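Local coordinates for protein cytochrome P450 (Bacillus megaterium, PDB 5L94) that binds heme and probably acts as a cytochrome P450 monooxygenase, here crystallised with testosterone, at residues Q45-F50 against E311-W316; D131-E136 against E397-K402. All coordinates share one frame; numbering follows the deposited sequence.

Contact 1 (Q45-F50 against E311-W316); sequences QVWDVF and EHVVPW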
loop_
_atom_site.group_PDB
_atom_site.type_symbol
_atom_site.label_atom_id
_atom_site.label_comp_id
_atom_site.label_asym_id
_atom_site.label_seq_id
_atom_site.Cartn_x
_atom_site.Cartn_y
_atom_site.Cartn_z
ATOM N N GLN A 45 22.557 5.486 -3.477
ATOM C CA GLN A 45 22.719 6.726 -2.726
ATOM C C GLN A 45 21.707 6.816 -1.578
ATOM O O GLN A 45 21.092 7.864 -1.349
ATOM C CB GLN A 45 22.593 7.919 -3.672
ATOM C CG GLN A 45 23.701 7.938 -4.765
ATOM C CD GLN A 45 24.989 8.595 -4.268
ATOM O OE1 GLN A 45 25.005 9.792 -3.995
ATOM N NE2 GLN A 45 26.055 7.800 -4.108
ATOM N N VAL A 46 21.524 5.710 -0.865
ATOM C CA VAL A 46 20.635 5.659 0.285
ATOM C C VAL A 46 21.300 4.822 1.369
ATOM O O VAL A 46 22.190 4.007 1.103
ATOM C CB VAL A 46 19.252 5.079 -0.089
ATOM C CG1 VAL A 46 18.625 5.896 -1.214
ATOM C CG2 VAL A 46 19.367 3.584 -0.488
ATOM N N TRP A 47 20.890 5.054 2.609
ATOM C CA TRP A 47 21.108 4.052 3.642
ATOM C C TRP A 47 19.957 3.035 3.601
ATOM O O TRP A 47 18.778 3.415 3.689
ATOM C CB TRP A 47 21.200 4.697 5.020
ATOM C CG TRP A 47 22.303 5.630 5.180
ATOM C CD1 TRP A 47 22.290 6.962 4.938
ATOM C CD2 TRP A 47 23.618 5.312 5.617
ATOM N NE1 TRP A 47 23.525 7.503 5.196
ATOM C CE2 TRP A 47 24.356 6.505 5.620
ATOM C CE3 TRP A 47 24.248 4.131 5.993
ATOM C CZ2 TRP A 47 25.698 6.553 6.013
ATOM C CZ3 TRP A 47 25.587 4.179 6.383
ATOM C CH2 TRP A 47 26.298 5.379 6.384
ATOM N N ASP A 48 20.305 1.752 3.445
ATOM C CA ASP A 48 19.349 0.642 3.550
ATOM C C ASP A 48 19.324 0.223 4.997
ATOM O O ASP A 48 20.381 0.009 5.590
ATOM C CB ASP A 48 19.741 -0.561 2.690
ATOM C CG ASP A 48 19.550 -0.314 1.221
ATOM O OD1 ASP A 48 18.524 0.292 0.820
ATOM O OD2 ASP A 48 20.453 -0.746 0.468
ATOM N N VAL A 49 18.130 0.099 5.568
ATOM C CA VAL A 49 17.966 -0.397 6.937
ATOM C C VAL A 49 17.120 -1.665 6.918
ATOM O O VAL A 49 15.935 -1.619 6.546
ATOM C CB VAL A 49 17.328 0.654 7.842
ATOM C CG1 VAL A 49 17.142 0.075 9.241
ATOM C CG2 VAL A 49 18.163 1.909 7.863
ATOM N N PHE A 50 17.710 -2.779 7.379
ATOM C CA PHE A 50 17.171 -4.119 7.165
ATOM C C PHE A 50 16.709 -4.847 8.421
ATOM O O PHE A 50 15.849 -5.721 8.311
ATOM C CB PHE A 50 18.214 -5.020 6.486
ATOM C CG PHE A 50 18.550 -4.635 5.066
ATOM C CD1 PHE A 50 17.693 -4.914 4.027
ATOM C CD2 PHE A 50 19.754 -4.028 4.776
ATOM C CE1 PHE A 50 18.042 -4.570 2.739
ATOM C CE2 PHE A 50 20.103 -3.707 3.507
ATOM C CZ PHE A 50 19.257 -3.969 2.482
ATOM N N GLU A 311 20.868 12.923 4.092
ATOM C CA GLU A 311 20.967 11.657 3.395
ATOM C C GLU A 311 19.625 10.919 3.420
ATOM O O GLU A 311 18.789 11.138 4.295
ATOM C CB GLU A 311 22.093 10.854 4.008
ATOM C CG GLU A 311 23.427 11.420 3.522
ATOM C CD GLU A 311 24.633 10.931 4.275
ATOM O OE1 GLU A 311 24.487 10.155 5.243
ATOM O OE2 GLU A 311 25.740 11.360 3.910
ATOM N N HIS A 312 19.389 10.129 2.384
ATOM C CA HIS A 312 18.162 9.366 2.243
ATOM C C HIS A 312 18.294 8.007 2.924
ATOM O O HIS A 312 19.380 7.417 2.981
ATOM C CB HIS A 312 17.831 9.194 0.773
ATOM C CG HIS A 312 17.368 10.455 0.125
ATOM N ND1 HIS A 312 18.155 11.584 0.045
ATOM C CD2 HIS A 312 16.191 10.781 -0.455
ATOM C CE1 HIS A 312 17.485 12.547 -0.560
ATOM N NE2 HIS A 312 16.291 12.086 -0.871
ATOM N N VAL A 313 17.171 7.522 3.466
ATOM C CA VAL A 313 17.129 6.275 4.237
ATOM C C VAL A 313 15.976 5.442 3.714
ATOM O O VAL A 313 14.894 5.969 3.446
ATOM C CB VAL A 313 16.967 6.500 5.762
ATOM C CG1 VAL A 313 17.035 5.168 6.544
ATOM C CG2 VAL A 313 18.036 7.423 6.301
ATOM N N VAL A 314 16.211 4.144 3.554
ATOM C CA VAL A 314 15.202 3.205 3.087
ATOM C C VAL A 314 15.051 2.116 4.147
ATOM O O VAL A 314 15.860 1.186 4.229
ATOM C CB VAL A 314 15.560 2.599 1.717
ATOM C CG1 VAL A 314 14.529 1.637 1.293
ATOM C CG2 VAL A 314 15.655 3.703 0.609
ATOM N N PRO A 315 14.032 2.213 4.995
ATOM C CA PRO A 315 13.727 1.122 5.921
ATOM C C PRO A 315 12.864 0.080 5.218
ATOM O O PRO A 315 11.770 0.392 4.737
ATOM C CB PRO A 315 12.966 1.826 7.045
ATOM C CG PRO A 315 12.232 2.934 6.271
ATOM C CD PRO A 315 13.224 3.407 5.277
ATOM N N TRP A 316 13.352 -1.167 5.194
ATOM C CA TRP A 316 12.725 -2.275 4.490
ATOM C C TRP A 316 11.878 -3.069 5.493
ATOM O O TRP A 316 12.355 -4.017 6.137
ATOM C CB TRP A 316 13.791 -3.156 3.836
ATOM C CG TRP A 316 14.585 -2.480 2.722
ATOM C CD1 TRP A 316 15.731 -1.749 2.855
ATOM C CD2 TRP A 316 14.272 -2.485 1.330
ATOM N NE1 TRP A 316 16.147 -1.299 1.620
ATOM C CE2 TRP A 316 15.267 -1.728 0.671
ATOM C CE3 TRP A 316 13.243 -3.040 0.577
ATOM C CZ2 TRP A 316 15.264 -1.533 -0.703
ATOM C CZ3 TRP A 316 13.237 -2.847 -0.776
ATOM C CH2 TRP A 316 14.231 -2.086 -1.411
HETATM O O HOH W 1 21.294 10.179 0.230
#
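W47, D48 and V49 of strand 46-49 pair in parallel with V313, V314 and P315 of strand 312-315, the axes 4.4 Å apart and 21° from parallel, in the mixed five-stranded beta sheet of the cytochrome P450 fold. The rungs run from W47 N to H312 O, V314 N to W47 O, V49 N to V314 O and W316 N to V49 O. An indole bonds to a carboxylate at each end. W47 NE1 gives its hydrogen to E311 OE1 (2.8 Å), in the plane of the ring but above that of the carboxylate; the same oxygen also accepts from K308 N. W316 NE1 meets D48 OD1 at 3.0 Å, again within the indole plane and out of the carboxylate plane, while D48 OD2 pairs with R44. F50 CE1 sits over one face of W316, 3.6 Å from W316 CD1; the ring planes are 8° apart but slid so far that the rings barely overlap, and W28 meets both rings edge-to-face. A leucine in place of W316 would probably leave D48 OD1 without its indole donor and take away the flat surface that F50 CE1 lies against. On the face bearing W47 and V49, the side chain of V313 lies about 4 Å from that of R294, a heme-binding residue. There V313 CG1, anti to its own nitrogen (chi1 -176°), touches V49 CG2 at 3.7 Å.

Contact 2 (D131-E136 against E397-K402); sequences DIDIVE and ELLIRK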
loop_
_atom_site.group_PDB
_atom_site.type_symbol
_atom_site.label_atom_id
_atom_site.label_comp_id
_atom_site.label_asym_id
_atom_site.label_seq_id
_atom_site.Cartn_x
_atom_site.Cartn_y
_atom_site.Cartn_z
ATOM N N ASP A 131 -12.073 -19.750 -15.711
ATOM C CA ASP A 131 -10.803 -19.190 -15.287
ATOM C C ASP A 131 -10.942 -17.689 -15.094
ATOM O O ASP A 131 -11.543 -17.006 -15.916
ATOM C CB ASP A 131 -9.708 -19.470 -16.315
ATOM C CG ASP A 131 -9.357 -20.941 -16.416
ATOM O OD1 ASP A 131 -9.716 -21.719 -15.501
ATOM O OD2 ASP A 131 -8.703 -21.326 -17.420
ATOM N N ILE A 132 -10.394 -17.171 -14.003
ATOM C CA ILE A 132 -10.500 -15.747 -13.746
ATOM C C ILE A 132 -9.166 -15.178 -13.296
ATOM O O ILE A 132 -8.337 -15.861 -12.677
ATOM C CB ILE A 132 -11.585 -15.432 -12.693
ATOM C CG1 ILE A 132 -11.269 -16.111 -11.384
ATOM C CG2 ILE A 132 -12.898 -15.889 -13.195
ATOM C CD1 ILE A 132 -12.110 -15.607 -10.263
ATOM N N ASP A 133 -8.993 -13.903 -13.579
ATOM C CA ASP A 133 -7.861 -13.146 -13.101
ATOM C C ASP A 133 -8.322 -12.447 -11.828
ATOM O O ASP A 133 -9.080 -11.482 -11.874
ATOM C CB ASP A 133 -7.381 -12.187 -14.194
ATOM C CG ASP A 133 -6.202 -11.336 -13.767
ATOM O OD1 ASP A 133 -5.871 -11.397 -12.576
ATOM O OD2 ASP A 133 -5.659 -10.591 -14.617
ATOM N N ILE A 134 -7.858 -12.947 -10.688
ATOM C CA ILE A 134 -8.161 -12.324 -9.406
ATOM C C ILE A 134 -7.915 -10.824 -9.455
ATOM O O ILE A 134 -8.610 -10.044 -8.781
ATOM C CB ILE A 134 -7.322 -12.958 -8.285
ATOM C CG1 ILE A 134 -7.436 -14.485 -8.270
ATOM C CG2 ILE A 134 -7.746 -12.400 -6.957
ATOM C CD1 ILE A 134 -8.879 -15.002 -8.282
ATOM N N VAL A 135 -6.872 -10.395 -10.166
ATOM C CA VAL A 135 -6.452 -9.000 -10.058
ATOM C C VAL A 135 -7.438 -8.108 -10.794
ATOM O O VAL A 135 -8.102 -7.256 -10.186
ATOM C CB VAL A 135 -5.009 -8.809 -10.577
ATOM C CG1 VAL A 135 -4.655 -7.340 -10.774
ATOM C CG2 VAL A 135 -4.029 -9.402 -9.597
ATOM N N GLU A 136 -7.561 -8.321 -12.107
ATOM C CA GLU A 136 -8.465 -7.518 -12.925
ATOM C C GLU A 136 -9.904 -7.574 -12.417
ATOM O O GLU A 136 -10.580 -6.543 -12.349
ATOM C CB GLU A 136 -8.427 -7.969 -14.388
ATOM C CG GLU A 136 -9.338 -7.120 -15.290
ATOM C CD GLU A 136 -9.091 -7.333 -16.757
ATOM O OE1 GLU A 136 -7.906 -7.389 -17.191
ATOM O OE2 GLU A 136 -10.103 -7.416 -17.481
ATOM N N GLU A 397 -1.221 -9.777 -12.312
ATOM C CA GLU A 397 -2.128 -10.755 -12.874
ATOM C C GLU A 397 -2.034 -11.984 -11.986
ATOM O O GLU A 397 -0.957 -12.258 -11.455
ATOM C CB GLU A 397 -1.718 -11.047 -14.305
ATOM C CG GLU A 397 -2.508 -12.076 -15.076
ATOM C CD GLU A 397 -1.733 -12.499 -16.320
ATOM O OE1 GLU A 397 -1.774 -11.760 -17.340
ATOM O OE2 GLU A 397 -1.045 -13.545 -16.256
ATOM N N LEU A 398 -3.170 -12.672 -11.767
ATOM C CA LEU A 398 -3.212 -13.901 -10.964
ATOM C C LEU A 398 -4.352 -14.789 -11.488
ATOM O O LEU A 398 -5.486 -14.723 -11.004
ATOM C CB LEU A 398 -3.375 -13.555 -9.492
ATOM C CG LEU A 398 -3.355 -14.652 -8.426
ATOM C CD1 LEU A 398 -2.329 -15.676 -8.722
ATOM C CD2 LEU A 398 -3.091 -14.064 -7.080
ATOM N N LEU A 399 -4.033 -15.592 -12.511
ATOM C CA LEU A 399 -5.020 -16.392 -13.216
ATOM C C LEU A 399 -5.302 -17.664 -12.429
ATOM O O LEU A 399 -4.400 -18.493 -12.220
ATOM C CB LEU A 399 -4.552 -16.730 -14.636
ATOM C CG LEU A 399 -4.338 -15.544 -15.588
ATOM C CD1 LEU A 399 -4.044 -16.003 -16.984
ATOM C CD2 LEU A 399 -5.520 -14.622 -15.607
ATOM N N ILE A 400 -6.554 -17.807 -12.009
ATOM C CA ILE A 400 -7.001 -18.891 -11.141
ATOM C C ILE A 400 -8.090 -19.684 -11.849
ATOM O O ILE A 400 -9.006 -19.108 -12.454
ATOM C CB ILE A 400 -7.526 -18.351 -9.801
ATOM C CG1 ILE A 400 -6.415 -17.750 -8.949
ATOM C CG2 ILE A 400 -8.264 -19.428 -9.005
ATOM C CD1 ILE A 400 -5.370 -18.712 -8.460
ATOM N N ARG A 401 -7.992 -21.008 -11.769
ATOM C CA ARG A 401 -9.078 -21.886 -12.184
ATOM C C ARG A 401 -9.969 -22.186 -10.978
ATOM O O ARG A 401 -9.495 -22.663 -9.937
ATOM C CB ARG A 401 -8.521 -23.167 -12.816
ATOM C CG ARG A 401 -9.580 -24.314 -13.036
ATOM C CD ARG A 401 -9.246 -25.224 -14.226
ATOM N NE ARG A 401 -9.268 -24.476 -15.491
ATOM C CZ ARG A 401 -8.896 -24.965 -16.671
ATOM N NH1 ARG A 401 -8.482 -26.209 -16.771
ATOM N NH2 ARG A 401 -8.920 -24.201 -17.751
ATOM N N LYS A 402 -11.265 -21.897 -11.125
ATOM C CA LYS A 402 -12.236 -22.078 -10.046
ATOM C C LYS A 402 -12.454 -23.546 -9.720
ATOM O O LYS A 402 -12.565 -23.914 -8.550
ATOM C CB LYS A 402 -13.563 -21.472 -10.436
ATOM C CG LYS A 402 -13.577 -19.969 -10.560
ATOM C CD LYS A 402 -14.811 -19.554 -11.300
ATOM C CE LYS A 402 -15.004 -18.058 -11.247
ATOM N NZ LYS A 402 -16.351 -17.779 -11.839
#
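D131 and R401 face each other at a non-hydrogen-bonded pair of the antiparallel strands 131-133 and 399-401, part of a small three-stranded sheet in the cytochrome P450 fold. The guanidinium grips the carboxylate side-on, the two planes 20° apart. R401 NE donates to the syn lone pair of D131 OD1 at 2.8 Å, and R401 NH2 to D131 OD2 at 2.9 Å over a more bent path. A turn at chi3 (-64°) of R401 swings NE and NH2 round to this carboxylate. At the next pair I132 and I400 exchange both backbone hydrogen bonds, and their side chains lie on the other face of the sheet. The extended chain of K402 crosses I132 at about a right angle, K402 CE packing 3.6 Å from I132 CG2, and its ammonium continues to the carbonyl oxygens of L129 and V126. I134, in the first turn of helix 134-139, lies obliquely against I400, their CG1 atoms in tight contact at 3.5 Å; its N bonds to L398 O. Helix 247-260 covers this apolar side, with S252 against I134 and L398 and M259 against I400. D133 is the N-cap of helix 134-139. With CG anti to the backbone nitrogen (chi1 179°), its carboxylate lies between the helix start and the residues leading into strand 399-401, and L399 CD2 rests on D133 CB at 3.4 Å. D133 OD1 takes two hydrogens from opposite faces of the carboxylate plane, from V135 N at 2.8 Å and L398 N at 3.1 Å.

In the fold
Contacts 1 and 2 lie on opposite sides of the chain's centre, about 35 Å between their centres, and share no strand or helix. Both are partly buried and each joins segments 261 residues apart, but contact 1 has more buried residues, though also an exposed end at Q45 and H312, and pairs its strands in parallel, contact 2 antiparallel. Indole donors and aromatic contacts mark the first; a salt bridge, a helix cap and aliphatic packing mark the second. Contact 1 is the nearer to the heme, the side chain of P315 being about 8 Å from it and that of V314 about 9 Å from testosterone. Contact 2 ties the start of helix 134-139 to a strand near the C-terminus, away from the annotated sites.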